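Local coordinates for protein probable endonuclease 4 (Thermotoga maritima, PDB 4HNO) that probably cleaves phosphodiester bonds at apurinic or apyrimidinic sites in DNA, as a metal-dependent endonuclease of base excision repair, at residues His233-Ser238 / Ala272-Lys277; His218-Lys223 / Leu262-Gly267. All coordinates share one frame; numbering follows the deposited sequence.

Interaction 1. Residues His233-Ser238 / Ala272-Lys277. With MN (manganese (II) ion), chain C.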
loop_
_atom_site.group_PDB
_atom_site.type_symbol
_atom_site.label_atom_id
_atom_site.label_comp_id
_atom_site.label_asym_id
_atom_site.label_seq_id
_atom_site.Cartn_x
_atom_site.Cartn_y
_atom_site.Cartn_z
ATOM N N HIS A 233 -11.097 -7.242 -4.438
ATOM C CA HIS A 233 -10.769 -6.205 -5.380
ATOM C C HIS A 233 -11.361 -6.524 -6.752
ATOM O O HIS A 233 -11.548 -7.684 -7.123
ATOM C CB HIS A 233 -9.252 -6.076 -5.549
ATOM C CG HIS A 233 -8.480 -5.862 -4.282
ATOM N ND1 HIS A 233 -7.118 -5.669 -4.312
ATOM C CD2 HIS A 233 -8.819 -5.869 -2.970
ATOM C CE1 HIS A 233 -6.666 -5.553 -3.067
ATOM N NE2 HIS A 233 -7.679 -5.683 -2.231
ATOM N N GLU A 234 -11.591 -5.475 -7.526
ATOM C CA GLU A 234 -12.133 -5.596 -8.866
ATOM C C GLU A 234 -11.353 -4.659 -9.794
ATOM O O GLU A 234 -10.799 -3.637 -9.377
ATOM C CB GLU A 234 -13.645 -5.273 -8.853
ATOM C CG GLU A 234 -14.371 -5.360 -10.200
ATOM C CD GLU A 234 -14.254 -6.725 -10.835
ATOM O OE1 GLU A 234 -15.245 -7.473 -10.772
ATOM O OE2 GLU A 234 -13.174 -7.046 -11.394
ATOM N N ARG A 235 -11.344 -5.043 -11.066
ATOM C CA ARG A 235 -10.751 -4.254 -12.133
ATOM C C ARG A 235 -11.366 -2.862 -12.204
ATOM O O ARG A 235 -12.560 -2.687 -11.980
ATOM C CB ARG A 235 -10.953 -4.986 -13.465
ATOM C CG ARG A 235 -10.360 -6.393 -13.383
ATOM C CD ARG A 235 -10.045 -7.040 -14.675
ATOM N NE ARG A 235 -9.189 -6.204 -15.487
ATOM C CZ ARG A 235 -8.961 -6.460 -16.759
ATOM N NH1 ARG A 235 -9.503 -7.530 -17.327
ATOM N NH2 ARG A 235 -8.204 -5.650 -17.456
ATOM N N ILE A 236 -10.545 -1.874 -12.532
ATOM C CA ILE A 236 -10.997 -0.488 -12.552
ATOM C C ILE A 236 -12.167 -0.334 -13.503
ATOM O O ILE A 236 -12.075 -0.656 -14.694
ATOM C CB ILE A 236 -9.860 0.458 -12.999
ATOM C CG1 ILE A 236 -8.634 0.343 -12.071
ATOM C CG2 ILE A 236 -10.369 1.893 -13.080
ATOM C CD1 ILE A 236 -8.929 0.595 -10.637
ATOM N N GLY A 237 -13.273 0.184 -12.974
ATOM C CA GLY A 237 -14.456 0.429 -13.777
ATOM C C GLY A 237 -15.435 -0.724 -13.823
ATOM O O GLY A 237 -16.535 -0.567 -14.330
ATOM N N SER A 238 -15.046 -1.878 -13.294
ATOM C CA SER A 238 -15.890 -3.057 -13.348
ATOM C C SER A 238 -16.626 -3.341 -12.056
ATOM O O SER A 238 -17.378 -4.309 -11.989
ATOM C CB SER A 238 -15.080 -4.275 -13.756
ATOM O OG SER A 238 -14.686 -4.134 -15.099
ATOM N N ALA A 272 -2.024 -3.510 -17.482
ATOM C CA ALA A 272 -1.867 -2.591 -18.591
ATOM C C ALA A 272 -3.245 -2.094 -19.064
ATOM O O ALA A 272 -3.416 -0.906 -19.370
ATOM C CB ALA A 272 -1.110 -3.274 -19.742
ATOM N N GLU A 273 -4.211 -2.999 -19.130
ATOM C CA GLU A 273 -5.554 -2.612 -19.522
ATOM C C GLU A 273 -6.161 -1.648 -18.507
ATOM O O GLU A 273 -6.848 -0.697 -18.894
ATOM C CB GLU A 273 -6.441 -3.848 -19.686
ATOM C CG GLU A 273 -6.127 -4.685 -20.910
ATOM C CD GLU A 273 -6.949 -5.962 -20.970
ATOM O OE1 GLU A 273 -7.781 -6.197 -20.065
ATOM O OE2 GLU A 273 -6.762 -6.736 -21.932
ATOM N N ASP A 274 -5.933 -1.900 -17.220
ATOM C CA ASP A 274 -6.476 -1.025 -16.193
ATOM C C ASP A 274 -5.848 0.366 -16.266
ATOM O O ASP A 274 -6.539 1.357 -16.036
ATOM C CB ASP A 274 -6.341 -1.635 -14.789
ATOM C CG ASP A 274 -7.471 -2.656 -14.466
ATOM O OD1 ASP A 274 -8.111 -3.142 -15.438
ATOM O OD2 ASP A 274 -7.686 -2.978 -13.258
ATOM N N ILE A 275 -4.551 0.459 -16.578
ATOM C CA ILE A 275 -3.925 1.759 -16.715
ATOM C C ILE A 275 -4.557 2.499 -17.893
ATOM O O ILE A 275 -4.882 3.681 -17.790
ATOM C CB ILE A 275 -2.390 1.631 -16.871
ATOM C CG1 ILE A 275 -1.796 1.154 -15.540
ATOM C CG2 ILE A 275 -1.780 2.953 -17.282
ATOM C CD1 ILE A 275 -0.288 0.960 -15.566
ATOM N N LYS A 276 -4.764 1.812 -19.010
ATOM C CA LYS A 276 -5.450 2.432 -20.135
ATOM C C LYS A 276 -6.842 2.896 -19.723
ATOM O O LYS A 276 -7.269 3.968 -20.132
ATOM C CB LYS A 276 -5.542 1.451 -21.292
ATOM C CG LYS A 276 -4.236 1.276 -22.040
ATOM C CD LYS A 276 -4.375 0.301 -23.201
ATOM C CE LYS A 276 -3.030 0.022 -23.858
ATOM N NZ LYS A 276 -2.103 -0.718 -22.953
ATOM N N LYS A 277 -7.554 2.090 -18.934
ATOM C CA LYS A 277 -8.887 2.466 -18.463
ATOM C C LYS A 277 -8.840 3.738 -17.615
ATOM O O LYS A 277 -9.709 4.594 -17.738
ATOM C CB LYS A 277 -9.504 1.309 -17.675
ATOM C CG LYS A 277 -10.906 1.560 -17.143
ATOM C CD LYS A 277 -11.903 1.744 -18.266
ATOM C CE LYS A 277 -13.312 1.424 -17.804
ATOM N NZ LYS A 277 -14.270 1.457 -18.938
HETATM MN MN MN C . -7.472 -6.248 -0.181
HETATM O O HOH W 1 -8.940 -8.926 -19.411
HETATM O O HOH W 2 -10.234 -2.048 -16.423
HETATM O O HOH W 3 -15.934 -0.229 -17.393
#
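A salt-bridge network of Arg-235, Glu-273 and Asp-274 ties the loop after strand 233-234 to helix 268-284 of the TIM-barrel fold. Arg-235 grips Asp-274 side-on. Arg-235 NE and NH2 both reach Asp-274 OD1, from the same face of the carboxylate, each at 3.2 Å and with clearly bent bonds. Arg-235 NH2 also bonds Glu-273 OE1 at 2.7 Å. That bond is almost straight (178°), lies in the guanidinium plane and meets the oxygen on its anti side. A bend at chi3 (54°) turns NE back toward the acids. Water 1 bridges Arg-235 NH1 and Glu-273 OE1.

The other oxygen, OD2 of Asp-274, takes the backbone N of Ile-236 at 3.1 Å, from well above the carboxylate plane. Thr-264 OG1 also bonds OD2. Water 2 joins Asp-274 OD1 to Ile-236 O. In the conformer described, Lys-277 CG lies 3.5 Å from Ile-236 O, and Lys-277 NZ forms a salt bridge with Glu-243. Gly-237 lies in a type II turn from Arg-235 to Ser-238.

At the start of the segment, His-233 NE2 binds the manganese ion at 2.1 Å, with His-184 and Asp-231 among the other ligands. Asp-274 is buried and is probably ionised: the Arg-235 guanidinium, the N-H of Ile-236 and the Thr-264 hydroxyl are all near its oxygens.

Interaction 2. Residues His218-Lys223 / Leu262-Gly267. With MN (manganese (II) ion), chain E.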
loop_
_atom_site.group_PDB
_atom_site.type_symbol
_atom_site.label_atom_id
_atom_site.label_comp_id
_atom_site.label_asym_id
_atom_site.label_seq_id
_atom_site.Cartn_x
_atom_site.Cartn_y
_atom_site.Cartn_z
ATOM N N HIS A 218 -3.623 2.639 -3.149
ATOM C CA HIS A 218 -3.893 1.385 -3.819
ATOM C C HIS A 218 -5.222 1.562 -4.543
ATOM O O HIS A 218 -6.271 1.753 -3.912
ATOM C CB HIS A 218 -3.964 0.215 -2.857
ATOM C CG HIS A 218 -2.648 -0.182 -2.295
ATOM N ND1 HIS A 218 -2.551 -1.039 -1.221
ATOM C CD2 HIS A 218 -1.389 0.113 -2.699
ATOM C CE1 HIS A 218 -1.267 -1.242 -0.998
ATOM N NE2 HIS A 218 -0.542 -0.556 -1.875
ATOM N N LEU A 219 -5.145 1.558 -5.862
ATOM C CA LEU A 219 -6.261 1.886 -6.728
ATOM C C LEU A 219 -6.930 0.584 -7.142
ATOM O O LEU A 219 -6.499 -0.111 -8.057
ATOM C CB LEU A 219 -5.762 2.677 -7.940
ATOM C CG LEU A 219 -6.890 3.419 -8.642
ATOM C CD1 LEU A 219 -7.292 4.672 -7.851
ATOM C CD2 LEU A 219 -6.509 3.764 -10.073
ATOM N N ASN A 220 -7.999 0.265 -6.418
ATOM C CA ASN A 220 -8.735 -0.981 -6.574
ATOM C C ASN A 220 -10.233 -0.682 -6.638
ATOM O O ASN A 220 -10.760 0.007 -5.767
ATOM C CB ASN A 220 -8.511 -1.876 -5.348
ATOM C CG ASN A 220 -7.066 -2.328 -5.217
ATOM O OD1 ASN A 220 -6.461 -2.752 -6.204
ATOM N ND2 ASN A 220 -6.539 -2.247 -4.004
ATOM N N ASP A 221 -10.919 -1.191 -7.657
ATOM C CA ASP A 221 -12.374 -1.179 -7.584
ATOM C C ASP A 221 -12.769 -2.282 -6.581
ATOM O O ASP A 221 -11.915 -3.003 -6.042
ATOM C CB ASP A 221 -12.968 -1.354 -8.997
ATOM C CG ASP A 221 -14.325 -0.676 -9.187
ATOM O OD1 ASP A 221 -15.112 -0.644 -8.225
ATOM O OD2 ASP A 221 -14.594 -0.213 -10.335
ATOM N N SER A 222 -14.065 -2.403 -6.337
ATOM C CA SER A 222 -14.596 -3.385 -5.409
ATOM C C SER A 222 -15.641 -4.273 -6.065
ATOM O O SER A 222 -16.510 -3.794 -6.790
ATOM C CB SER A 222 -15.221 -2.719 -4.188
ATOM O OG SER A 222 -15.682 -3.742 -3.320
ATOM N N LYS A 223 -15.579 -5.560 -5.757
ATOM C CA LYS A 223 -16.616 -6.487 -6.184
ATOM C C LYS A 223 -17.933 -6.275 -5.439
ATOM O O LYS A 223 -18.937 -6.854 -5.836
ATOM C CB LYS A 223 -16.148 -7.934 -6.031
ATOM C CG LYS A 223 -15.117 -8.320 -7.077
ATOM C CD LYS A 223 -14.824 -9.789 -7.124
ATOM C CE LYS A 223 -13.878 -10.103 -8.277
ATOM N NZ LYS A 223 -14.592 -10.161 -9.592
ATOM N N LEU A 262 -2.214 -0.167 -8.778
ATOM C CA LEU A 262 -3.253 -1.168 -8.983
ATOM C C LEU A 262 -2.923 -2.464 -8.260
ATOM O O LEU A 262 -1.824 -3.002 -8.413
ATOM C CB LEU A 262 -3.366 -1.474 -10.469
ATOM C CG LEU A 262 -3.751 -0.323 -11.381
ATOM C CD1 LEU A 262 -3.352 -0.657 -12.800
ATOM C CD2 LEU A 262 -5.224 -0.041 -11.283
ATOM N N GLU A 263 -3.905 -2.987 -7.525
ATOM C CA GLU A 263 -3.847 -4.344 -6.964
ATOM C C GLU A 263 -5.076 -5.109 -7.439
ATOM O O GLU A 263 -5.666 -5.918 -6.730
ATOM C CB GLU A 263 -3.771 -4.352 -5.451
ATOM C CG GLU A 263 -2.691 -3.483 -4.853
ATOM C CD GLU A 263 -2.768 -3.490 -3.356
ATOM O OE1 GLU A 263 -3.870 -3.123 -2.845
ATOM O OE2 GLU A 263 -1.787 -3.864 -2.686
ATOM N N THR A 264 -5.467 -4.839 -8.669
ATOM C CA THR A 264 -6.690 -5.379 -9.222
ATOM C C THR A 264 -6.408 -6.799 -9.734
ATOM O O THR A 264 -5.249 -7.193 -9.899
ATOM C CB THR A 264 -7.197 -4.474 -10.329
ATOM O OG1 THR A 264 -6.121 -4.271 -11.240
ATOM C CG2 THR A 264 -7.653 -3.132 -9.799
ATOM N N PRO A 265 -7.460 -7.593 -9.943
ATOM C CA PRO A 265 -7.246 -8.975 -10.377
ATOM C C PRO A 265 -6.452 -9.061 -11.670
ATOM O O PRO A 265 -6.585 -8.231 -12.574
ATOM C CB PRO A 265 -8.665 -9.490 -10.603
ATOM C CG PRO A 265 -9.499 -8.684 -9.666
ATOM C CD PRO A 265 -8.877 -7.319 -9.650
ATOM N N GLY A 266 -5.616 -10.087 -11.758
ATOM C CA GLY A 266 -4.861 -10.341 -12.972
ATOM C C GLY A 266 -3.377 -10.076 -12.828
ATOM O O GLY A 266 -2.866 -9.872 -11.723
ATOM N N GLY A 267 -2.682 -10.097 -13.958
ATOM C CA GLY A 267 -1.253 -9.858 -13.992
ATOM C C GLY A 267 -0.905 -8.636 -14.820
ATOM O O GLY A 267 -1.724 -7.736 -14.999
HETATM MN MN MN E . -4.035 -2.653 -0.793
HETATM O O HOH W 4 -3.224 -4.342 -0.252
#
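Glu-263 OE1 is held by a metal and an amide. The manganese ion binds Glu-263 OE1 at 2.1 Å. Asn-220 ND2 donates to Glu-263 OE1 at 3.0 Å in a fairly straight bond, and OE1 accepts with its anti lone pair. The amide and carboxylate planes are nearly coplanar, 13° apart. The other end of the same amide works too: OD1 of Asn-220 accepts the backbone N of Glu-263 at 2.9 Å in a more bent bond. Asn-220 therefore clasps both the main chain and the carboxylate of Glu-263, as a second-shell residue that probably helps to position this ligand. The Glu-263 chain is extended beyond CG (chi2 176°), which carries CD out toward the ion.

His-218 ND1 binds the same manganese at 2.2 Å. Its ring and the carboxylate planes are 41° apart, and Glu-263 OE2 stands over one ring face, toward the rim. His-218 NE2 bonds Gln-33, which would help fix the ring's rotation. Water 4, Glu-147 and Asp-181 complete the ligands of this site, which a zinc ion also occupies in the crystal. The site lies at the C-terminal ends of parallel strands 214-222 and 260-262, where TIM barrels carry their active sites.

Leu-219 and Leu-262 lie side by side on the face of the sheet packed by helices 242-250 and 268-284. They point the same way, their CD2 atoms 4.2 Å apart. Leu-262 CA makes a C-H...O contact of 3.5 Å with Leu-219 O. Thr-264 CG2 packs against that carbonyl from further along the loop.

Interaction 2 is buried and joins strand 214-222 to the end of strand 260-262 and the loop after it, at the metal site. Interaction 1 is only partly buried and ties a loop to the outer helix 268-284. Their chemistry follows: metal bonds, an amide clasp and leucine packing in interaction 2, a charged network with bridging waters in interaction 1. The two touch directly. His-233 ND1 is 2.8 Å from Glu-263 O, probably a hydrogen bond, which links ligands of two metal ions. The carboxylate of Asp-274 serves both contacts. Strands 214-222 and 233-234 are antiparallel neighbours in the sheet, and Ile-236 packs on Leu-219, Leu-262 and Thr-264.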